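Long-range contacts in magnesium transporter MgtE (Enterococcus faecalis, PDB 2OUX), which probably carries magnesium ions across the cell membrane, and is represented here by its cytosolic, magnesium-binding N and CBS domains: residues 95-103 with 140-148; 174-185 with 233-244. All coordinates share one frame; numbering follows the deposited sequence.

Interaction 1 joins the N domain to the first CBS domain across bound magnesium ions, while interaction 2 joins the two CBS domains to each other. Their centres lie about 15 Å apart, and they follow one another along the chain. Residues 140-148 lead from the magnesium site to the edge of interaction 2: Val-148 O is 2.9 Å from Tyr-177 N, a probable hydrogen bond to strand 175-179, and Phe-147 CE1 packs 3.5 Å from Leu-244 CD2. Met-143 SE, further back, rests 3.6 Å from Val-237 CG1. Both contacts hold magnesium ligands, Asp-99, Asp-103 and Ala-141 in interaction 1 and Tyr-177 with Ala-234 in interaction 2.

Interaction 1: 95-103 with 140-148. With MG (magnesium ion), chain D; MG (magnesium ion), chain F.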
# COMPACT_ATOMS: atom_id res chain seq x y z
N GLU A 95 15.93 6.27 -16.07
CA GLU A 95 14.60 6.74 -15.72
C GLU A 95 13.81 5.76 -14.86
O GLU A 95 12.82 6.13 -14.24
CB GLU A 95 13.79 7.05 -16.99
CG GLU A 95 14.24 8.30 -17.72
CD GLU A 95 14.26 9.53 -16.84
OE1 GLU A 95 13.43 9.63 -15.91
OE2 GLU A 95 15.12 10.41 -17.07
N MSE A 96 14.23 4.50 -14.83
CA MSE A 96 13.54 3.49 -14.04
C MSE A 96 13.77 3.79 -12.57
O MSE A 96 14.64 4.60 -12.22
CB MSE A 96 14.10 2.09 -14.33
CG MSE A 96 13.89 1.56 -15.74
SE MSE A 96 14.89 -0.09 -16.11
CE MSE A 96 14.00 -1.29 -14.88
N TYR A 97 13.00 3.16 -11.69
CA TYR A 97 13.24 3.35 -10.27
C TYR A 97 14.53 2.61 -10.00
O TYR A 97 14.75 1.50 -10.51
CB TYR A 97 12.10 2.78 -9.43
CG TYR A 97 10.89 3.66 -9.48
CD1 TYR A 97 10.91 4.93 -8.91
CD2 TYR A 97 9.74 3.25 -10.16
CE1 TYR A 97 9.81 5.78 -9.01
CE2 TYR A 97 8.63 4.10 -10.26
CZ TYR A 97 8.68 5.36 -9.69
OH TYR A 97 7.61 6.21 -9.80
N THR A 98 15.40 3.22 -9.21
CA THR A 98 16.69 2.64 -8.90
C THR A 98 16.68 1.15 -8.54
O THR A 98 17.48 0.39 -9.06
CB THR A 98 17.35 3.43 -7.79
OG1 THR A 98 17.29 4.82 -8.12
CG2 THR A 98 18.82 2.99 -7.63
N ASP A 99 15.79 0.73 -7.66
CA ASP A 99 15.80 -0.68 -7.30
C ASP A 99 15.65 -1.55 -8.55
O ASP A 99 16.35 -2.56 -8.70
CB ASP A 99 14.70 -0.99 -6.28
CG ASP A 99 13.31 -0.71 -6.81
OD1 ASP A 99 13.14 -0.02 -7.84
OD2 ASP A 99 12.38 -1.19 -6.15
N ASN A 100 14.76 -1.15 -9.45
CA ASN A 100 14.53 -1.90 -10.67
C ASN A 100 15.71 -1.80 -11.62
O ASN A 100 16.02 -2.76 -12.32
CB ASN A 100 13.27 -1.42 -11.37
CG ASN A 100 12.02 -1.61 -10.52
OD1 ASN A 100 11.88 -2.63 -9.84
ND2 ASN A 100 11.10 -0.66 -10.59
N ALA A 101 16.36 -0.64 -11.65
CA ALA A 101 17.51 -0.47 -12.53
C ALA A 101 18.64 -1.41 -12.09
O ALA A 101 19.18 -2.16 -12.90
CB ALA A 101 17.97 0.98 -12.51
N VAL A 102 18.98 -1.35 -10.80
CA VAL A 102 20.03 -2.19 -10.25
C VAL A 102 19.77 -3.66 -10.58
O VAL A 102 20.68 -4.39 -10.97
CB VAL A 102 20.16 -2.01 -8.72
CG1 VAL A 102 20.92 -3.18 -8.10
CG2 VAL A 102 20.87 -0.72 -8.41
N ASP A 103 18.52 -4.10 -10.44
CA ASP A 103 18.19 -5.49 -10.74
C ASP A 103 18.44 -5.83 -12.20
O ASP A 103 19.02 -6.87 -12.52
CB ASP A 103 16.73 -5.80 -10.38
CG ASP A 103 16.49 -5.82 -8.89
OD1 ASP A 103 17.46 -5.56 -8.17
OD2 ASP A 103 15.34 -6.10 -8.45
N GLY A 140 19.06 -3.23 1.64
CA GLY A 140 19.66 -2.34 0.66
C GLY A 140 19.47 -2.84 -0.76
O GLY A 140 19.40 -2.07 -1.70
N ALA A 141 19.37 -4.16 -0.89
CA ALA A 141 19.20 -4.79 -2.17
C ALA A 141 17.77 -4.73 -2.67
O ALA A 141 17.55 -4.89 -3.86
CB ALA A 141 19.67 -6.24 -2.10
N ILE A 142 16.79 -4.51 -1.80
CA ILE A 142 15.41 -4.45 -2.28
C ILE A 142 14.75 -3.10 -2.06
O ILE A 142 13.58 -2.92 -2.38
CB ILE A 142 14.53 -5.54 -1.63
CG1 ILE A 142 14.56 -5.38 -0.11
CG2 ILE A 142 15.03 -6.93 -2.04
CD1 ILE A 142 13.51 -6.21 0.59
N MSE A 143 15.50 -2.14 -1.53
CA MSE A 143 14.96 -0.81 -1.29
C MSE A 143 15.16 0.07 -2.51
O MSE A 143 15.84 -0.32 -3.47
CB MSE A 143 15.67 -0.15 -0.11
CG MSE A 143 17.09 0.28 -0.42
SE MSE A 143 17.92 1.23 1.04
CE MSE A 143 19.33 2.13 0.06
N THR A 144 14.58 1.26 -2.49
CA THR A 144 14.75 2.19 -3.59
C THR A 144 14.87 3.59 -3.02
O THR A 144 14.44 3.86 -1.90
CB THR A 144 13.61 2.08 -4.62
OG1 THR A 144 14.07 2.61 -5.87
CG2 THR A 144 12.37 2.85 -4.16
N THR A 145 15.46 4.49 -3.80
CA THR A 145 15.74 5.84 -3.34
C THR A 145 14.71 6.95 -3.53
O THR A 145 14.85 8.02 -2.94
CB THR A 145 17.04 6.33 -4.00
OG1 THR A 145 16.89 6.26 -5.43
CG2 THR A 145 18.22 5.44 -3.58
N GLU A 146 13.69 6.72 -4.34
CA GLU A 146 12.73 7.77 -4.58
C GLU A 146 11.63 7.93 -3.53
O GLU A 146 10.48 7.57 -3.77
CB GLU A 146 12.13 7.58 -5.98
CG GLU A 146 13.20 7.50 -7.08
CD GLU A 146 13.86 6.11 -7.17
OE1 GLU A 146 13.40 5.18 -6.47
OE2 GLU A 146 14.83 5.94 -7.94
N PHE A 147 12.00 8.47 -2.38
CA PHE A 147 11.07 8.69 -1.26
C PHE A 147 10.96 10.19 -0.99
O PHE A 147 11.79 10.98 -1.43
CB PHE A 147 11.57 7.98 -0.00
CG PHE A 147 12.96 8.41 0.44
CD1 PHE A 147 13.15 9.66 1.04
CD2 PHE A 147 14.07 7.60 0.21
CE1 PHE A 147 14.43 10.09 1.40
CE2 PHE A 147 15.35 8.02 0.57
CZ PHE A 147 15.53 9.27 1.16
N VAL A 148 9.93 10.58 -0.23
CA VAL A 148 9.73 11.98 0.10
C VAL A 148 10.18 12.29 1.52
O VAL A 148 9.72 11.68 2.47
CB VAL A 148 8.25 12.39 -0.02
CG1 VAL A 148 8.09 13.87 0.27
CG2 VAL A 148 7.72 12.05 -1.40
MG MG D . 17.49 -5.22 -5.95
MG MG F . 10.28 -1.15 -5.98
O HOH W 1 12.88 -3.98 -5.19
O HOH W 2 17.73 -3.18 -6.35
O HOH W 3 10.43 0.45 -7.66
O HOH W 4 15.23 -5.24 -5.88
O HOH W 5 19.77 -5.89 -5.62
O HOH W 6 17.42 -7.33 -5.67
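Asp-99 and Thr-144 mark the closest backbone approach, 4.8 Å between their CA atoms, where the start of helix 98-107 meets the loop that follows helix 139-142. Tyr-97 holds the N-cap position, but its ring cannot accept the first N-H groups of the helix; side chains from 140-148 do so instead. The N-H of Thr-98 points almost straight (175°) at Glu-146 OE2, 3.1 Å from its N, and Thr-98 OG1 donates a second hydrogen bond to the same oxygen over 2.7 Å, the two donors arriving from opposite faces of the carboxylate. Next along, Asp-99 N donates to Thr-144 OG1 at 3.1 Å. That hydroxyl in turn donates to Glu-146 OE1 on its syn side, 2.7 Å from Thr-144 OG1, so both carboxylate oxygens are held and the rotation fixed. A bend at chi2 (80°) folds Glu-146, the centre of an inverse gamma turn, back to make these bonds, and its OE1 lies at the edge of the Tyr-97 ring. The positive end of the helix probably favours a charged glutamate here.

This is the junction between the MgtE N domain and the CBS domains, and magnesium bridges it. One ion binds Asp-103 OD1 at 2.2 Å and Ala-141 O at 2.1 Å, with four waters completing six ligands; of these, water 2 donates to Asp-99 O and water 4 to Asp-103 OD2. A second ion takes Asp-99 OD2 at 2.1 Å together with Asp-252. Hard oxygen donors, carboxylate or carbonyl, suit magnesium, and the ions probably offset the charge gathered by Asp-99, Asp-103, Glu-72 and Asp-252.

Interaction 2: 174-185 with 233-244; sequences YYVYVVDQENHL and LAVPVTDYDDHL
In both Leu-185 and Leu-244 a chi1 of 177° sets CG anti to the backbone N, swinging the methyls inward between strands 175-179 and 234-238, where Leu-185 CD2 meets Pro-236 CG and Thr-238 CG2, each at 3.9 Å. The leucines hold matching places in the two halves of a CBS-domain pair: each half has a strand (175-179 or 234-238), a type I turn and a second strand returning. The short strand axes pass 9.1 Å apart, nearly parallel at 22°, so side chains rather than backbone bonds fill the distance between them. Tyr-177 crosses Pro-236 at about a right angle, its CE1 lying 3.5 Å from Pro-236 CD, and the compact, rigid, puckered proline ring suits such close packing. The CB of Tyr-177 meets Leu-244 CD2, which Val-179 CG1 also touches. Tyr-177 and Ala-234 belong to a magnesium site of this structure. At the far end Tyr-175 CE2 packs 3.5 Å from Leu-233 CG, and Leu-233 also reaches its counterpart Leu-233 of the second subunit.

Backbones meet just beyond the turns, where His-184 and His-243 form a single antiparallel bridge, a non-hydrogen-bonded pair. Reciprocal bonds flank it: Leu-185 N to Asp-242 O at 2.9 Å and Leu-244 N to Asn-183 O at 3.1 Å. Asn-183 and Asp-242 both have positive phi, a conformation that asparagine and aspartate tolerate well. The two imidazoles point the same way, centroids 4.6 Å apart and planes at 29°, but slid so far that they barely overlap; Asp-180 OD1 accepts the backbone N-H of His-184, as Asp-239 OD1 does the backbone N-H of His-243. Beside them Asn-183 ND2 donates to Leu-244 O, 3.1 Å away.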
# COMPACT_ATOMS: atom_id res chain seq x y z
N TYR A 174 2.69 8.46 -0.07
CA TYR A 174 1.71 8.14 0.96
C TYR A 174 2.28 8.15 2.37
O TYR A 174 1.54 8.08 3.35
CB TYR A 174 0.99 6.84 0.62
CG TYR A 174 0.15 7.02 -0.64
CD1 TYR A 174 -0.43 8.25 -0.92
CD2 TYR A 174 -0.01 5.99 -1.56
CE1 TYR A 174 -1.15 8.47 -2.10
CE2 TYR A 174 -0.74 6.19 -2.74
CZ TYR A 174 -1.30 7.44 -3.00
OH TYR A 174 -2.00 7.66 -4.17
N TYR A 175 3.59 8.26 2.45
CA TYR A 175 4.28 8.38 3.73
C TYR A 175 5.28 9.49 3.47
O TYR A 175 5.93 9.50 2.43
CB TYR A 175 5.02 7.10 4.12
CG TYR A 175 4.16 6.06 4.78
CD1 TYR A 175 3.40 6.38 5.90
CD2 TYR A 175 4.09 4.75 4.29
CE1 TYR A 175 2.59 5.43 6.51
CE2 TYR A 175 3.29 3.80 4.89
CZ TYR A 175 2.54 4.14 6.00
OH TYR A 175 1.73 3.21 6.61
N VAL A 176 5.38 10.44 4.39
CA VAL A 176 6.34 11.52 4.24
C VAL A 176 7.30 11.42 5.41
O VAL A 176 6.89 11.51 6.56
CB VAL A 176 5.66 12.90 4.27
CG1 VAL A 176 6.69 14.00 4.07
CG2 VAL A 176 4.59 12.97 3.19
N TYR A 177 8.57 11.21 5.11
CA TYR A 177 9.56 11.08 6.18
C TYR A 177 10.15 12.43 6.58
O TYR A 177 10.35 13.31 5.75
CB TYR A 177 10.64 10.10 5.72
CG TYR A 177 10.02 8.77 5.34
CD1 TYR A 177 9.67 7.84 6.33
CD2 TYR A 177 9.67 8.49 4.02
CE1 TYR A 177 8.99 6.68 6.01
CE2 TYR A 177 8.99 7.32 3.69
CZ TYR A 177 8.64 6.43 4.69
OH TYR A 177 7.89 5.32 4.39
N VAL A 178 10.40 12.59 7.88
CA VAL A 178 10.96 13.83 8.38
C VAL A 178 12.40 13.61 8.80
O VAL A 178 12.68 12.70 9.56
CB VAL A 178 10.15 14.35 9.59
CG1 VAL A 178 10.68 15.72 10.03
CG2 VAL A 178 8.67 14.46 9.23
N VAL A 179 13.31 14.42 8.27
CA VAL A 179 14.72 14.30 8.62
C VAL A 179 15.25 15.65 9.09
O VAL A 179 14.59 16.66 8.93
CB VAL A 179 15.60 13.88 7.41
CG1 VAL A 179 15.24 12.48 6.94
CG2 VAL A 179 15.43 14.89 6.28
N ASP A 180 16.43 15.64 9.69
CA ASP A 180 17.06 16.88 10.13
C ASP A 180 18.05 17.25 9.03
O ASP A 180 18.04 16.64 7.96
CB ASP A 180 17.77 16.69 11.48
CG ASP A 180 18.84 15.62 11.45
OD1 ASP A 180 19.20 15.17 10.34
OD2 ASP A 180 19.33 15.24 12.53
N GLN A 181 18.91 18.24 9.28
CA GLN A 181 19.87 18.67 8.26
C GLN A 181 20.82 17.57 7.81
O GLN A 181 21.15 17.47 6.63
CB GLN A 181 20.72 19.85 8.76
CG GLN A 181 19.97 21.15 8.95
CD GLN A 181 19.33 21.26 10.32
OE1 GLN A 181 19.91 20.80 11.32
NE2 GLN A 181 18.16 21.87 10.38
N GLU A 182 21.28 16.76 8.76
CA GLU A 182 22.21 15.68 8.45
C GLU A 182 21.52 14.47 7.85
O GLU A 182 22.12 13.40 7.72
CB GLU A 182 22.97 15.30 9.71
CG GLU A 182 24.03 16.33 10.10
CD GLU A 182 24.61 16.09 11.48
OE1 GLU A 182 23.94 16.45 12.47
OE2 GLU A 182 25.72 15.52 11.57
N ASN A 183 20.26 14.64 7.47
CA ASN A 183 19.48 13.56 6.88
C ASN A 183 19.24 12.41 7.85
O ASN A 183 19.18 11.24 7.45
CB ASN A 183 20.17 13.04 5.62
CG ASN A 183 19.27 12.15 4.81
OD1 ASN A 183 18.11 12.48 4.57
ND2 ASN A 183 19.79 11.00 4.38
N HIS A 184 19.12 12.74 9.12
CA HIS A 184 18.83 11.77 10.16
C HIS A 184 17.31 11.59 10.15
O HIS A 184 16.58 12.59 10.11
CB HIS A 184 19.26 12.30 11.53
CG HIS A 184 20.72 12.17 11.81
ND1 HIS A 184 21.40 13.04 12.63
CD2 HIS A 184 21.63 11.25 11.41
CE1 HIS A 184 22.66 12.66 12.73
NE2 HIS A 184 22.83 11.57 12.00
N LEU A 185 16.84 10.35 10.18
CA LEU A 185 15.41 10.07 10.19
C LEU A 185 14.89 10.35 11.59
O LEU A 185 15.24 9.64 12.53
CB LEU A 185 15.15 8.60 9.82
CG LEU A 185 13.69 8.12 9.86
CD1 LEU A 185 12.81 8.96 8.92
CD2 LEU A 185 13.65 6.65 9.49
N LEU A 233 2.66 0.14 3.79
CA LEU A 233 2.78 0.02 2.34
C LEU A 233 4.22 0.34 1.97
O LEU A 233 4.63 0.20 0.82
CB LEU A 233 1.79 0.96 1.65
CG LEU A 233 1.87 2.45 1.97
CD1 LEU A 233 2.93 3.12 1.09
CD2 LEU A 233 0.50 3.08 1.72
N ALA A 234 4.99 0.77 2.96
CA ALA A 234 6.40 1.08 2.77
C ALA A 234 7.09 1.21 4.12
O ALA A 234 6.43 1.45 5.14
CB ALA A 234 6.57 2.38 1.97
N VAL A 235 8.41 1.03 4.14
CA VAL A 235 9.17 1.15 5.37
C VAL A 235 10.54 1.74 5.08
O VAL A 235 11.23 1.31 4.16
CB VAL A 235 9.30 -0.22 6.10
CG1 VAL A 235 10.17 -1.19 5.29
CG2 VAL A 235 9.86 -0.01 7.50
N PRO A 236 10.94 2.76 5.85
CA PRO A 236 12.24 3.41 5.66
C PRO A 236 13.45 2.56 6.04
O PRO A 236 13.37 1.69 6.90
CB PRO A 236 12.12 4.69 6.49
CG PRO A 236 11.21 4.31 7.57
CD PRO A 236 10.16 3.45 6.90
N VAL A 237 14.56 2.83 5.37
CA VAL A 237 15.81 2.11 5.58
C VAL A 237 16.91 3.09 5.98
O VAL A 237 17.05 4.15 5.38
CB VAL A 237 16.23 1.37 4.29
CG1 VAL A 237 17.47 0.53 4.56
CG2 VAL A 237 15.10 0.51 3.80
N THR A 238 17.70 2.72 6.98
CA THR A 238 18.78 3.60 7.44
C THR A 238 20.06 2.82 7.71
O THR A 238 20.08 1.59 7.62
CB THR A 238 18.40 4.29 8.77
OG1 THR A 238 18.45 3.33 9.84
CG2 THR A 238 16.98 4.86 8.70
N ASP A 239 21.13 3.54 8.03
CA ASP A 239 22.39 2.91 8.39
C ASP A 239 22.40 2.92 9.92
O ASP A 239 21.43 3.35 10.54
CB ASP A 239 23.58 3.71 7.86
CG ASP A 239 23.53 5.17 8.24
OD1 ASP A 239 22.93 5.51 9.28
OD2 ASP A 239 24.11 5.99 7.50
N TYR A 240 23.48 2.45 10.54
CA TYR A 240 23.53 2.43 11.99
C TYR A 240 23.42 3.83 12.59
O TYR A 240 23.05 3.98 13.75
CB TYR A 240 24.82 1.76 12.47
CG TYR A 240 24.88 0.29 12.17
CD1 TYR A 240 23.93 -0.59 12.68
CD2 TYR A 240 25.89 -0.24 11.36
CE1 TYR A 240 23.98 -1.96 12.40
CE2 TYR A 240 25.96 -1.60 11.07
CZ TYR A 240 24.99 -2.46 11.59
OH TYR A 240 25.05 -3.80 11.29
N ASP A 241 23.72 4.85 11.79
CA ASP A 241 23.65 6.22 12.26
C ASP A 241 22.28 6.86 12.07
O ASP A 241 22.08 8.04 12.37
CB ASP A 241 24.70 7.07 11.55
CG ASP A 241 26.12 6.69 11.94
OD1 ASP A 241 26.40 6.63 13.16
OD2 ASP A 241 26.95 6.46 11.03
N ASP A 242 21.33 6.07 11.56
CA ASP A 242 19.98 6.54 11.33
C ASP A 242 19.82 7.53 10.18
O ASP A 242 18.97 8.41 10.22
CB ASP A 242 19.41 7.16 12.61
CG ASP A 242 19.26 6.14 13.71
OD1 ASP A 242 18.64 5.08 13.45
OD2 ASP A 242 19.75 6.41 14.83
N HIS A 243 20.65 7.39 9.16
CA HIS A 243 20.56 8.24 7.98
C HIS A 243 19.56 7.55 7.06
O HIS A 243 19.68 6.35 6.79
CB HIS A 243 21.92 8.33 7.27
CG HIS A 243 22.95 9.10 8.03
ND1 HIS A 243 22.88 10.46 8.22
CD2 HIS A 243 24.10 8.69 8.63
CE1 HIS A 243 23.94 10.86 8.90
NE2 HIS A 243 24.70 9.81 9.16
N LEU A 244 18.57 8.30 6.59
CA LEU A 244 17.54 7.73 5.71
C LEU A 244 18.13 7.41 4.33
O LEU A 244 18.48 8.31 3.57
CB LEU A 244 16.37 8.72 5.57
CG LEU A 244 15.22 8.34 4.63
CD1 LEU A 244 14.70 6.94 4.94
CD2 LEU A 244 14.12 9.37 4.78
O HOH W 7 0.56 1.65 4.71